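Local coordinates for putative branched-chain amino acid ABC transporter, periplasmic branched-chain amino acid-binding protein (Pseudomonas protegens Pf-5, PDB 4RU0), which probably serves as the periplasmic solute-binding component of an ABC transporter, capturing branched-chain amino acids or related small solutes for uptake, at residues 94-98 with 123-129; 128-134 with 149-154. All coordinates share one frame. Residue numbers count along the deposited sequence, not the author numbering.

Interaction 1. Residues 94-98 with 123-129; sequences YERFK and RAEVDKI
Y94 to F97 run helically near the C-terminal end of helix 87-97, while R123 to V126 form the last turn of helix 114-126; CA atoms of K98 and I129 lie 7.6 Å apart, those of E95 and R123 9.9 Å. Y94, chi1 t, extends its ring toward helix 114-126, and its OH donates to D127 OD2 at 2.7 Å. D127 (chi1 m) suits this place because OD2, the acceptor for Y94, also lies 3.6 Å from K98 NZ, a long salt bridge. In this leucine-binding-family protein a Schellman motif ends helix 114-126: K128, with positive phi, donates from N to E125 O (3.2 Å), I129 N to A124 O (3.0 Å). R123 (chi1 p, chi2 t) donates from NH1 to E95 OE2 (2.8 Å) and K98 (chi1 p, then all t) from NZ to E95 OE1 (3.0 Å), both salt bridges; E95, chi1 and chi2 m, thus spans two cations with its two oxygens. I129 CD1 packs 3.6 Å from K98 CB.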
loop_
_atom_site.group_PDB
_atom_site.type_symbol
_atom_site.label_atom_id
_atom_site.label_comp_id
_atom_site.label_asym_id
_atom_site.label_seq_id
_atom_site.Cartn_x
_atom_site.Cartn_y
_atom_site.Cartn_z
ATOM N N TYR A 94 -15.791 2.495 12.206
ATOM C CA TYR A 94 -15.319 3.869 12.235
ATOM C C TYR A 94 -16.158 4.711 13.189
ATOM O O TYR A 94 -15.618 5.492 13.969
ATOM C CB TYR A 94 -15.342 4.477 10.834
ATOM C CG TYR A 94 -15.185 5.982 10.816
ATOM C CD1 TYR A 94 -16.299 6.818 10.866
ATOM C CD2 TYR A 94 -13.926 6.570 10.744
ATOM C CE1 TYR A 94 -16.161 8.188 10.854
ATOM C CE2 TYR A 94 -13.781 7.944 10.723
ATOM C CZ TYR A 94 -14.905 8.746 10.778
ATOM O OH TYR A 94 -14.774 10.109 10.757
ATOM N N GLU A 95 -17.478 4.553 13.118
ATOM C CA GLU A 95 -18.380 5.326 13.966
ATOM C C GLU A 95 -18.241 4.923 15.425
ATOM O O GLU A 95 -18.438 5.741 16.321
ATOM C CB GLU A 95 -19.832 5.159 13.509
ATOM C CG GLU A 95 -20.125 5.798 12.163
ATOM C CD GLU A 95 -20.077 7.320 12.207
ATOM O OE1 GLU A 95 -20.387 7.906 13.267
ATOM O OE2 GLU A 95 -19.731 7.933 11.179
ATOM N N ARG A 96 -17.910 3.658 15.665
ATOM C CA ARG A 96 -17.691 3.197 17.027
ATOM C C ARG A 96 -16.398 3.788 17.596
ATOM O O ARG A 96 -16.328 4.135 18.772
ATOM C CB ARG A 96 -17.651 1.671 17.075
ATOM C CG ARG A 96 -16.883 1.095 18.266
ATOM C CD ARG A 96 -17.520 -0.179 18.813
ATOM N NE ARG A 96 -17.739 -1.200 17.792
ATOM C CZ ARG A 96 -18.905 -1.407 17.180
ATOM N NH1 ARG A 96 -19.963 -0.658 17.480
ATOM N NH2 ARG A 96 -19.017 -2.361 16.259
ATOM N N PHE A 97 -15.393 3.934 16.737
ATOM C CA PHE A 97 -14.058 4.326 17.167
ATOM C C PHE A 97 -13.774 5.825 17.102
ATOM O O PHE A 97 -12.910 6.317 17.828
ATOM C CB PHE A 97 -13.010 3.592 16.327
ATOM C CG PHE A 97 -12.779 2.171 16.745
ATOM C CD1 PHE A 97 -13.156 1.736 18.007
ATOM C CD2 PHE A 97 -12.177 1.271 15.878
ATOM C CE1 PHE A 97 -12.940 0.428 18.399
ATOM C CE2 PHE A 97 -11.953 -0.042 16.263
ATOM C CZ PHE A 97 -12.337 -0.462 17.525
ATOM N N LYS A 98 -14.487 6.550 16.243
ATOM C CA LYS A 98 -14.133 7.943 15.961
ATOM C C LYS A 98 -14.125 8.846 17.207
ATOM O O LYS A 98 -13.535 9.927 17.187
ATOM C CB LYS A 98 -15.077 8.532 14.911
ATOM C CG LYS A 98 -16.469 8.849 15.422
ATOM C CD LYS A 98 -17.277 9.614 14.381
ATOM C CE LYS A 98 -18.617 10.072 14.948
ATOM N NZ LYS A 98 -19.483 10.662 13.892
ATOM N N ARG A 123 -17.094 11.881 5.382
ATOM C CA ARG A 123 -17.445 12.101 6.778
ATOM C C ARG A 123 -16.197 12.124 7.656
ATOM O O ARG A 123 -16.222 12.651 8.768
ATOM C CB ARG A 123 -18.460 11.057 7.264
ATOM C CG ARG A 123 -17.917 9.700 7.631
ATOM C CD ARG A 123 -19.019 8.868 8.298
ATOM N NE ARG A 123 -20.068 8.432 7.369
ATOM C CZ ARG A 123 -21.117 7.685 7.718
ATOM N NH1 ARG A 123 -21.278 7.291 8.975
ATOM N NH2 ARG A 123 -22.014 7.324 6.811
ATOM N N ALA A 124 -15.096 11.587 7.141
ATOM C CA ALA A 124 -13.815 11.685 7.833
ATOM C C ALA A 124 -13.315 13.126 7.838
ATOM O O ALA A 124 -12.714 13.579 8.809
ATOM C CB ALA A 124 -12.784 10.774 7.190
ATOM N N GLU A 125 -13.559 13.838 6.743
ATOM C CA GLU A 125 -13.183 15.243 6.643
ATOM C C GLU A 125 -13.976 16.088 7.639
ATOM O O GLU A 125 -13.409 16.939 8.329
ATOM C CB GLU A 125 -13.395 15.758 5.218
ATOM C CG GLU A 125 -12.992 17.212 5.020
ATOM C CD GLU A 125 -12.740 17.558 3.558
ATOM O OE1 GLU A 125 -12.570 16.626 2.736
ATOM O OE2 GLU A 125 -12.705 18.764 3.229
ATOM N N VAL A 126 -15.282 15.835 7.724
ATOM C CA VAL A 126 -16.147 16.549 8.664
ATOM C C VAL A 126 -15.736 16.299 10.115
ATOM O O VAL A 126 -15.785 17.206 10.946
ATOM C CB VAL A 126 -17.624 16.149 8.487
ATOM C CG1 VAL A 126 -18.504 16.869 9.498
ATOM C CG2 VAL A 126 -18.087 16.449 7.074
ATOM N N ASP A 127 -15.324 15.069 10.418
ATOM C CA ASP A 127 -14.968 14.698 11.790
ATOM C C ASP A 127 -13.522 15.048 12.111
ATOM O O ASP A 127 -13.059 14.823 13.225
ATOM C CB ASP A 127 -15.191 13.200 12.032
ATOM C CG ASP A 127 -16.621 12.764 11.760
ATOM O OD1 ASP A 127 -17.524 13.629 11.716
ATOM O OD2 ASP A 127 -16.843 11.546 11.604
ATOM N N LYS A 128 -12.821 15.590 11.122
ATOM C CA LYS A 128 -11.395 15.899 11.232
ATOM C C LYS A 128 -10.581 14.691 11.720
ATOM O O LYS A 128 -9.803 14.779 12.679
ATOM C CB LYS A 128 -11.189 17.114 12.142
ATOM C CG LYS A 128 -11.815 18.384 11.564
ATOM C CD LYS A 128 -11.655 19.586 12.478
ATOM C CE LYS A 128 -12.199 20.843 11.819
ATOM N NZ LYS A 128 -12.098 22.023 12.719
ATOM N N ILE A 129 -10.772 13.564 11.040
ATOM C CA ILE A 129 -10.014 12.354 11.321
ATOM C C ILE A 129 -9.293 11.865 10.064
ATOM O O ILE A 129 -9.926 11.525 9.068
ATOM C CB ILE A 129 -10.914 11.239 11.862
ATOM C CG1 ILE A 129 -11.568 11.685 13.167
ATOM C CG2 ILE A 129 -10.108 9.966 12.067
ATOM C CD1 ILE A 129 -12.256 10.580 13.920
#

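Interaction 2. Residues 128-134 with 149-154; sequences KIPLITL and YNFPVM
Two short extended segments, 128-134 and 149-154, run parallel, their end-to-end directions 17° apart. L131 pairs with N150 (CA to CA 4.8 Å) and I132 with F151 (4.9 Å). In the staggered bonding of a parallel pair, L131 uses both its polar backbone atoms: its N donates to Y149 O at 2.7 Å and its O accepts from F151 N at 2.7 Å. F151 O then receives T133 N at 3.0 Å and, weakly, V153 N at 2.9 Å, the latter closing an inverse gamma turn centred on P152. Y149 O, bound by L131 N, is also approached by P130 CA-H (CA to O 3.4 Å), as F151 O is by I132 CA (3.6 Å); P152 CA similarly meets T133 O at 3.3 Å. Helix 114-126 leads straight into this pair, in keeping with the alpha/beta fold of periplasmic binding proteins. Between them K128 has positive phi, and its CA sits 3.7 Å from the Y149 ring centroid, over the face, a CH-pi contact. I132 and F151 point to one side of the sheet, where I132 CG2 meets V153 CG2 at 3.8 Å; branched I132 suits an extended backbone in a buried layer. L134 CD1 packs 3.6 Å from CB of selenomethionine M154. T133 OG1 bonds Y136 O and N150 ND2 bonds S121 OG, while backbone N150 O is hydrogen-bonded to H391 ND1. Y109 bonds the backbone of P130 and I132 along the other edge, L131 lies against L120 and A124 of helix 114-126, and F151 packs on L362 of helix 355-363.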
loop_
_atom_site.group_PDB
_atom_site.type_symbol
_atom_site.label_atom_id
_atom_site.label_comp_id
_atom_site.label_asym_id
_atom_site.label_seq_id
_atom_site.Cartn_x
_atom_site.Cartn_y
_atom_site.Cartn_z
ATOM N N LYS A 128 -12.821 15.590 11.122
ATOM C CA LYS A 128 -11.395 15.899 11.232
ATOM C C LYS A 128 -10.581 14.691 11.720
ATOM O O LYS A 128 -9.803 14.779 12.679
ATOM C CB LYS A 128 -11.189 17.114 12.142
ATOM C CG LYS A 128 -11.815 18.384 11.564
ATOM C CD LYS A 128 -11.655 19.586 12.478
ATOM C CE LYS A 128 -12.199 20.843 11.819
ATOM N NZ LYS A 128 -12.098 22.023 12.719
ATOM N N ILE A 129 -10.772 13.564 11.040
ATOM C CA ILE A 129 -10.014 12.354 11.321
ATOM C C ILE A 129 -9.293 11.865 10.064
ATOM O O ILE A 129 -9.926 11.525 9.068
ATOM C CB ILE A 129 -10.914 11.239 11.862
ATOM C CG1 ILE A 129 -11.568 11.685 13.167
ATOM C CG2 ILE A 129 -10.108 9.966 12.067
ATOM C CD1 ILE A 129 -12.256 10.580 13.920
ATOM N N PRO A 130 -7.955 11.837 10.113
ATOM C CA PRO A 130 -7.157 11.436 8.952
ATOM C C PRO A 130 -7.378 9.974 8.596
ATOM O O PRO A 130 -7.237 9.105 9.454
ATOM C CB PRO A 130 -5.710 11.666 9.412
ATOM C CG PRO A 130 -5.803 12.456 10.679
ATOM C CD PRO A 130 -7.119 12.119 11.288
ATOM N N LEU A 131 -7.744 9.712 7.347
ATOM C CA LEU A 131 -7.825 8.347 6.858
ATOM C C LEU A 131 -6.509 7.988 6.207
ATOM O O LEU A 131 -6.045 8.689 5.312
ATOM C CB LEU A 131 -8.967 8.174 5.856
ATOM C CG LEU A 131 -10.401 8.297 6.373
ATOM C CD1 LEU A 131 -11.393 7.911 5.273
ATOM C CD2 LEU A 131 -10.637 7.480 7.640
ATOM N N ILE A 132 -5.901 6.904 6.667
ATOM C CA ILE A 132 -4.707 6.382 6.026
ATOM C C ILE A 132 -5.060 5.143 5.215
ATOM O O ILE A 132 -5.584 4.167 5.751
ATOM C CB ILE A 132 -3.614 6.030 7.048
ATOM C CG1 ILE A 132 -3.135 7.286 7.779
ATOM C CG2 ILE A 132 -2.452 5.347 6.365
ATOM C CD1 ILE A 132 -2.193 6.991 8.937
ATOM N N THR A 133 -4.767 5.197 3.925
ATOM C CA THR A 133 -4.823 4.025 3.055
ATOM C C THR A 133 -3.467 3.799 2.409
ATOM O O THR A 133 -3.098 4.466 1.474
ATOM C CB THR A 133 -5.907 4.156 1.963
ATOM O OG1 THR A 133 -5.645 5.286 1.138
ATOM C CG2 THR A 133 -7.249 4.319 2.564
ATOM N N LEU A 134 -2.750 2.796 2.874
ATOM C CA LEU A 134 -1.406 2.565 2.387
ATOM C C LEU A 134 -1.466 1.756 1.108
ATOM O O LEU A 134 -1.994 0.672 1.083
ATOM C CB LEU A 134 -0.606 1.835 3.459
ATOM C CG LEU A 134 0.899 1.651 3.369
ATOM C CD1 LEU A 134 1.626 2.970 3.398
ATOM C CD2 LEU A 134 1.371 0.792 4.526
ATOM N N TYR A 149 -8.035 15.359 5.013
ATOM C CA TYR A 149 -7.988 14.229 5.936
ATOM C C TYR A 149 -7.992 12.859 5.249
ATOM O O TYR A 149 -8.383 11.856 5.840
ATOM C CB TYR A 149 -9.148 14.338 6.928
ATOM C CG TYR A 149 -8.951 15.502 7.870
ATOM C CD1 TYR A 149 -9.469 16.758 7.574
ATOM C CD2 TYR A 149 -8.199 15.358 9.030
ATOM C CE1 TYR A 149 -9.265 17.829 8.421
ATOM C CE2 TYR A 149 -7.992 16.424 9.884
ATOM C CZ TYR A 149 -8.523 17.655 9.576
ATOM O OH TYR A 149 -8.318 18.716 10.425
ATOM N N ASN A 150 -7.531 12.824 4.004
ATOM C CA ASN A 150 -7.386 11.571 3.272
ATOM C C ASN A 150 -5.936 11.387 2.813
ATOM O O ASN A 150 -5.401 12.228 2.090
ATOM C CB ASN A 150 -8.339 11.540 2.075
ATOM C CG ASN A 150 -8.573 10.139 1.548
ATOM O OD1 ASN A 150 -7.640 9.343 1.418
ATOM N ND2 ASN A 150 -9.828 9.826 1.245
ATOM N N PHE A 151 -5.306 10.291 3.235
ATOM C CA PHE A 151 -3.882 10.071 2.974
ATOM C C PHE A 151 -3.576 8.736 2.286
ATOM O O PHE A 151 -3.400 7.715 2.956
ATOM C CB PHE A 151 -3.085 10.144 4.285
ATOM C CG PHE A 151 -3.035 11.516 4.902
ATOM C CD1 PHE A 151 -1.918 12.325 4.734
ATOM C CD2 PHE A 151 -4.097 11.994 5.660
ATOM C CE1 PHE A 151 -1.862 13.586 5.309
ATOM C CE2 PHE A 151 -4.047 13.256 6.233
ATOM C CZ PHE A 151 -2.928 14.053 6.060
ATOM N N PRO A 152 -3.454 8.735 0.971
ATOM C CA PRO A 152 -3.051 7.519 0.272
ATOM C C PRO A 152 -1.529 7.395 0.310
ATOM O O PRO A 152 -0.842 7.664 -0.646
ATOM C CB PRO A 152 -3.529 7.778 -1.138
ATOM C CG PRO A 152 -3.378 9.224 -1.297
ATOM C CD PRO A 152 -3.614 9.852 0.038
ATOM N N VAL A 153 -1.027 7.006 1.466
ATOM C CA VAL A 153 0.389 7.054 1.783
ATOM C C VAL A 153 1.315 6.074 1.076
ATOM O O VAL A 153 0.983 4.921 0.861
ATOM C CB VAL A 153 0.640 6.952 3.295
ATOM C CG1 VAL A 153 1.954 7.613 3.637
ATOM C CG2 VAL A 153 -0.463 7.634 4.059
HETATM N N MSE A 154 2.501 6.581 0.776
HETATM C CA MSE A 154 3.606 5.837 0.211
HETATM C C MSE A 154 3.534 5.528 -1.258
HETATM O O MSE A 154 4.479 5.854 -1.982
HETATM C CB MSE A 154 3.729 4.544 0.985
HETATM C CG MSE A 154 5.180 4.287 1.312
HETATM SE SE MSE A 154 5.214 2.854 2.621
HETATM C CE MSE A 154 5.444 4.036 4.159
#

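In the fold
The two contacts follow each other along the chain, overlapping at K128 and I129, and their centres lie 12 Å apart. The chain leaving helix 114-126 becomes the approach to strand 131-132, with I129 turned toward K98 and away from residues 149-154. The last helical turn rests directly on the strand pair, A124 CB lying 3.5 Å from L131 CG and A124 O 4.1 Å from Y149 CB. Interaction 1 is the more peripheral, its centre 21 Å from that of the chain against 11 Å for interaction 2. Interaction 2 lies near the pocket: the T133 side chain comes within about 7 Å of the bound pentaoxaheptadecane, whose pocket includes Y41, Y192, W243 and W269.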